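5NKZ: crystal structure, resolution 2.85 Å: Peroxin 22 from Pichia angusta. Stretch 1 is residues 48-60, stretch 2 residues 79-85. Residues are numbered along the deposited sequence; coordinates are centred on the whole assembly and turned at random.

Stretch 1 48-60: YLNEYPNLTVILH
Stretch 2, residues 79-85: HQVIQVR

Parallel β-strands bond in a staggered ladder, one residue of a strand reaching with its NH and its CO to two different residues of its neighbour, and this pair from Peroxin 22 is a compact example. Stretch 1 leaves a helix (48-51), passes through a type I turn from Tyr52 to Leu55 and becomes strand 55-59; stretch 2 supplies strand 81-83. The strands run parallel at 19°, their axes approaching to 4.6 Å, with Val57 beside Val81, Ile58 beside Ile82 and Leu59 beside Gln83 (CA-CA 4.6, 4.7 and 5.2 Å). Together the stretches bury 623 Å².

Along stretch 2, His79 (phi/psi -63/-31) barely participates, but Gln80 (-73/-8) gives up more area than any other residue. Its backbone O accepts from Val57 N at 2.9 Å, nearly straight at 164°, and lies 3.4 Å from Thr56 CA in a CA-H...O contact. Its side chain, chi1 m and chi2 t, starts sideways and brings its end closer, so that NE2 makes a weak bond to Leu55 O at 2.9 Å and lies 3.4 Å from Leu49 CD2. A long, flexible amide suits this place, reaching the carbonyl of the residue that ends the turn and begins the strand.

Val81 (-112/136, chi1 t) shares a face with Val57, Leu59 and Gln83. Its CG1 meets Leu59 CD1 at 3.5 Å, while its CG2 lies 4.2 Å from both Val57 CB and Leu49 CD1; a compact branched side chain thus touches strand and helix alike. Leu49 and Leu59 are both m,t.

Ile82 (-128/108; m,t) is the centre of the ladder. Its N donates to Val57 O at 2.6 Å, and its O accepts from Leu59 N at 3.0 Å, so the two bonds straddle Ile58 (-118/112; m,t). On the other face, beside Ile58, its CD1 comes within 3.8 Å of Thr56 CG2: the methyl of threonine adds to the apolar packing.

Gln83 (-76/119) returns to the Val81 face. With chi1 t, chi2 p and chi3 82°, its side chain curls so that NE2 donates to Val84 O within its own stretch at 2.7 Å and, weakly, to His60 O at 3.4 Å, where the regular ladder is running out.

Val84 (-108/154, chi1 135°) supplies the last rung, a weak bond from its N to Leu59 O at 3.4 Å, as the backbones diverge to 6.0 Å between His60 CA and Val84 CA. Its CG2 still packs 4.2 Å from Ile58 CG2. Arg85, pointing away and exposed, makes no contact with stretch 1.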

# COMPACT_ATOMS: atom_id res chain seq x y z
N TYR C 48 12.71 17.18 -14.08
CA TYR C 48 11.29 16.85 -13.86
C TYR C 48 11.01 16.30 -12.46
O TYR C 48 10.04 16.73 -11.83
CB TYR C 48 10.79 15.86 -14.90
CG TYR C 48 10.86 16.35 -16.32
CD1 TYR C 48 10.72 17.72 -16.62
CD2 TYR C 48 11.06 15.48 -17.37
CE1 TYR C 48 10.79 18.20 -17.92
CE2 TYR C 48 11.11 15.94 -18.68
CZ TYR C 48 11.00 17.32 -18.95
OH TYR C 48 11.02 17.83 -20.24
N LEU C 49 11.87 15.37 -12.00
CA LEU C 49 11.72 14.75 -10.68
C LEU C 49 12.03 15.69 -9.53
O LEU C 49 11.39 15.57 -8.47
CB LEU C 49 12.60 13.50 -10.52
CG LEU C 49 12.31 12.26 -11.37
CD1 LEU C 49 13.31 11.18 -11.03
CD2 LEU C 49 10.90 11.71 -11.27
N ASN C 50 13.01 16.57 -9.70
CA ASN C 50 13.26 17.64 -8.74
C ASN C 50 12.00 18.46 -8.52
O ASN C 50 11.63 18.74 -7.39
CB ASN C 50 14.32 18.62 -9.24
CG ASN C 50 15.68 18.00 -9.41
OD1 ASN C 50 16.40 17.89 -8.45
ND2 ASN C 50 16.06 17.64 -10.62
N GLU C 51 11.36 18.84 -9.61
CA GLU C 51 10.36 19.92 -9.57
C GLU C 51 8.94 19.43 -9.31
O GLU C 51 8.20 20.14 -8.65
CB GLU C 51 10.44 20.83 -10.83
CG GLU C 51 11.24 22.12 -10.66
CD GLU C 51 11.99 22.56 -11.93
OE1 GLU C 51 12.92 21.86 -12.39
OE2 GLU C 51 11.70 23.67 -12.46
N TYR C 52 8.56 18.25 -9.81
CA TYR C 52 7.19 17.70 -9.60
C TYR C 52 7.11 16.49 -8.60
O TYR C 52 7.59 15.37 -8.93
CB TYR C 52 6.58 17.30 -10.94
CG TYR C 52 6.72 18.29 -12.11
CD1 TYR C 52 6.80 19.67 -11.91
CD2 TYR C 52 6.70 17.83 -13.43
CE1 TYR C 52 6.90 20.55 -13.00
CE2 TYR C 52 6.80 18.67 -14.52
CZ TYR C 52 6.91 20.05 -14.32
OH TYR C 52 7.00 20.89 -15.43
N PRO C 53 6.54 16.71 -7.37
CA PRO C 53 6.43 15.60 -6.41
C PRO C 53 5.53 14.46 -6.87
O PRO C 53 5.84 13.27 -6.65
CB PRO C 53 5.83 16.27 -5.16
CG PRO C 53 6.15 17.71 -5.28
CD PRO C 53 6.03 17.96 -6.76
N ASN C 54 4.44 14.82 -7.56
CA ASN C 54 3.50 13.85 -8.13
C ASN C 54 3.86 13.33 -9.53
O ASN C 54 2.96 12.98 -10.33
CB ASN C 54 2.08 14.42 -8.15
CG ASN C 54 1.61 14.81 -6.78
OD1 ASN C 54 2.35 15.42 -5.99
ND2 ASN C 54 0.36 14.46 -6.47
N LEU C 55 5.15 13.28 -9.85
CA LEU C 55 5.56 12.65 -11.07
C LEU C 55 6.04 11.32 -10.59
O LEU C 55 6.56 11.21 -9.45
CB LEU C 55 6.65 13.43 -11.75
CG LEU C 55 7.47 12.75 -12.86
CD1 LEU C 55 6.67 12.31 -14.08
CD2 LEU C 55 8.56 13.75 -13.27
N THR C 56 5.81 10.29 -11.40
CA THR C 56 6.14 8.95 -11.02
C THR C 56 6.58 8.28 -12.31
O THR C 56 5.86 8.30 -13.30
CB THR C 56 4.92 8.25 -10.35
OG1 THR C 56 4.47 8.99 -9.19
CG2 THR C 56 5.29 6.83 -9.92
N VAL C 57 7.77 7.71 -12.29
CA VAL C 57 8.39 7.14 -13.47
C VAL C 57 8.38 5.60 -13.41
O VAL C 57 8.79 4.97 -12.42
CB VAL C 57 9.85 7.63 -13.59
CG1 VAL C 57 10.66 6.78 -14.56
CG2 VAL C 57 9.90 9.09 -14.02
N ILE C 58 8.01 5.00 -14.54
CA ILE C 58 7.93 3.56 -14.68
C ILE C 58 8.92 3.10 -15.76
O ILE C 58 8.73 3.37 -16.95
CB ILE C 58 6.45 3.18 -14.99
CG1 ILE C 58 5.53 3.80 -13.92
CG2 ILE C 58 6.25 1.65 -15.05
CD1 ILE C 58 4.10 3.95 -14.36
N LEU C 59 9.96 2.38 -15.36
CA LEU C 59 10.95 1.90 -16.35
C LEU C 59 10.54 0.57 -16.98
O LEU C 59 10.15 -0.38 -16.29
CB LEU C 59 12.34 1.77 -15.73
CG LEU C 59 12.76 3.02 -14.94
CD1 LEU C 59 13.90 2.65 -14.01
CD2 LEU C 59 13.12 4.18 -15.85
N HIS C 60 10.62 0.53 -18.30
CA HIS C 60 10.59 -0.70 -19.08
C HIS C 60 11.61 -1.68 -18.48
O HIS C 60 12.57 -1.24 -17.82
CB HIS C 60 10.98 -0.36 -20.52
CG HIS C 60 10.46 -1.31 -21.55
ND1 HIS C 60 11.30 -2.07 -22.34
CD2 HIS C 60 9.20 -1.58 -21.97
CE1 HIS C 60 10.58 -2.79 -23.18
NE2 HIS C 60 9.30 -2.52 -22.98
N HIS C 79 12.21 6.40 -4.78
CA HIS C 79 10.85 5.92 -4.56
C HIS C 79 9.89 6.29 -5.66
O HIS C 79 8.96 5.55 -5.93
CB HIS C 79 10.30 6.43 -3.23
CG HIS C 79 10.05 7.91 -3.20
ND1 HIS C 79 11.02 8.83 -2.83
CD2 HIS C 79 8.94 8.62 -3.49
CE1 HIS C 79 10.51 10.04 -2.89
NE2 HIS C 79 9.25 9.95 -3.29
N GLN C 80 10.12 7.45 -6.30
CA GLN C 80 9.29 7.93 -7.40
C GLN C 80 9.49 7.14 -8.68
O GLN C 80 8.77 7.38 -9.63
CB GLN C 80 9.58 9.39 -7.74
CG GLN C 80 9.21 10.42 -6.68
CD GLN C 80 9.47 11.86 -7.17
OE1 GLN C 80 9.98 12.72 -6.44
NE2 GLN C 80 9.14 12.13 -8.43
N VAL C 81 10.47 6.24 -8.72
CA VAL C 81 10.82 5.47 -9.91
C VAL C 81 10.48 4.00 -9.67
O VAL C 81 10.79 3.48 -8.62
CB VAL C 81 12.34 5.63 -10.21
CG1 VAL C 81 12.79 4.73 -11.37
CG2 VAL C 81 12.65 7.09 -10.53
N ILE C 82 9.88 3.33 -10.65
CA ILE C 82 9.36 1.96 -10.46
C ILE C 82 9.88 1.00 -11.53
O ILE C 82 9.51 1.06 -12.70
CB ILE C 82 7.83 1.99 -10.38
CG1 ILE C 82 7.38 2.53 -9.01
CG2 ILE C 82 7.24 0.61 -10.56
CD1 ILE C 82 6.04 3.25 -9.05
N GLN C 83 10.78 0.12 -11.11
CA GLN C 83 11.36 -0.91 -11.98
C GLN C 83 10.34 -2.00 -12.20
O GLN C 83 9.94 -2.66 -11.26
CB GLN C 83 12.61 -1.54 -11.35
CG GLN C 83 13.28 -2.61 -12.21
CD GLN C 83 13.75 -2.04 -13.52
OE1 GLN C 83 14.80 -1.45 -13.57
NE2 GLN C 83 12.95 -2.15 -14.56
N VAL C 84 9.96 -2.18 -13.45
CA VAL C 84 9.06 -3.21 -13.87
C VAL C 84 9.91 -4.24 -14.63
O VAL C 84 10.96 -3.90 -15.17
CB VAL C 84 7.95 -2.57 -14.72
CG1 VAL C 84 7.64 -3.33 -16.00
CG2 VAL C 84 6.71 -2.32 -13.86
N ARG C 85 9.44 -5.49 -14.65
CA ARG C 85 10.15 -6.63 -15.26
C ARG C 85 9.48 -7.28 -16.47
O ARG C 85 10.18 -7.97 -17.23
CB ARG C 85 10.48 -7.70 -14.20
CG ARG C 85 11.73 -7.32 -13.41
CD ARG C 85 12.46 -8.44 -12.63
NE ARG C 85 13.91 -8.30 -12.84
CZ ARG C 85 14.65 -7.26 -12.43
NH1 ARG C 85 14.12 -6.27 -11.71
NH2 ARG C 85 15.95 -7.22 -12.73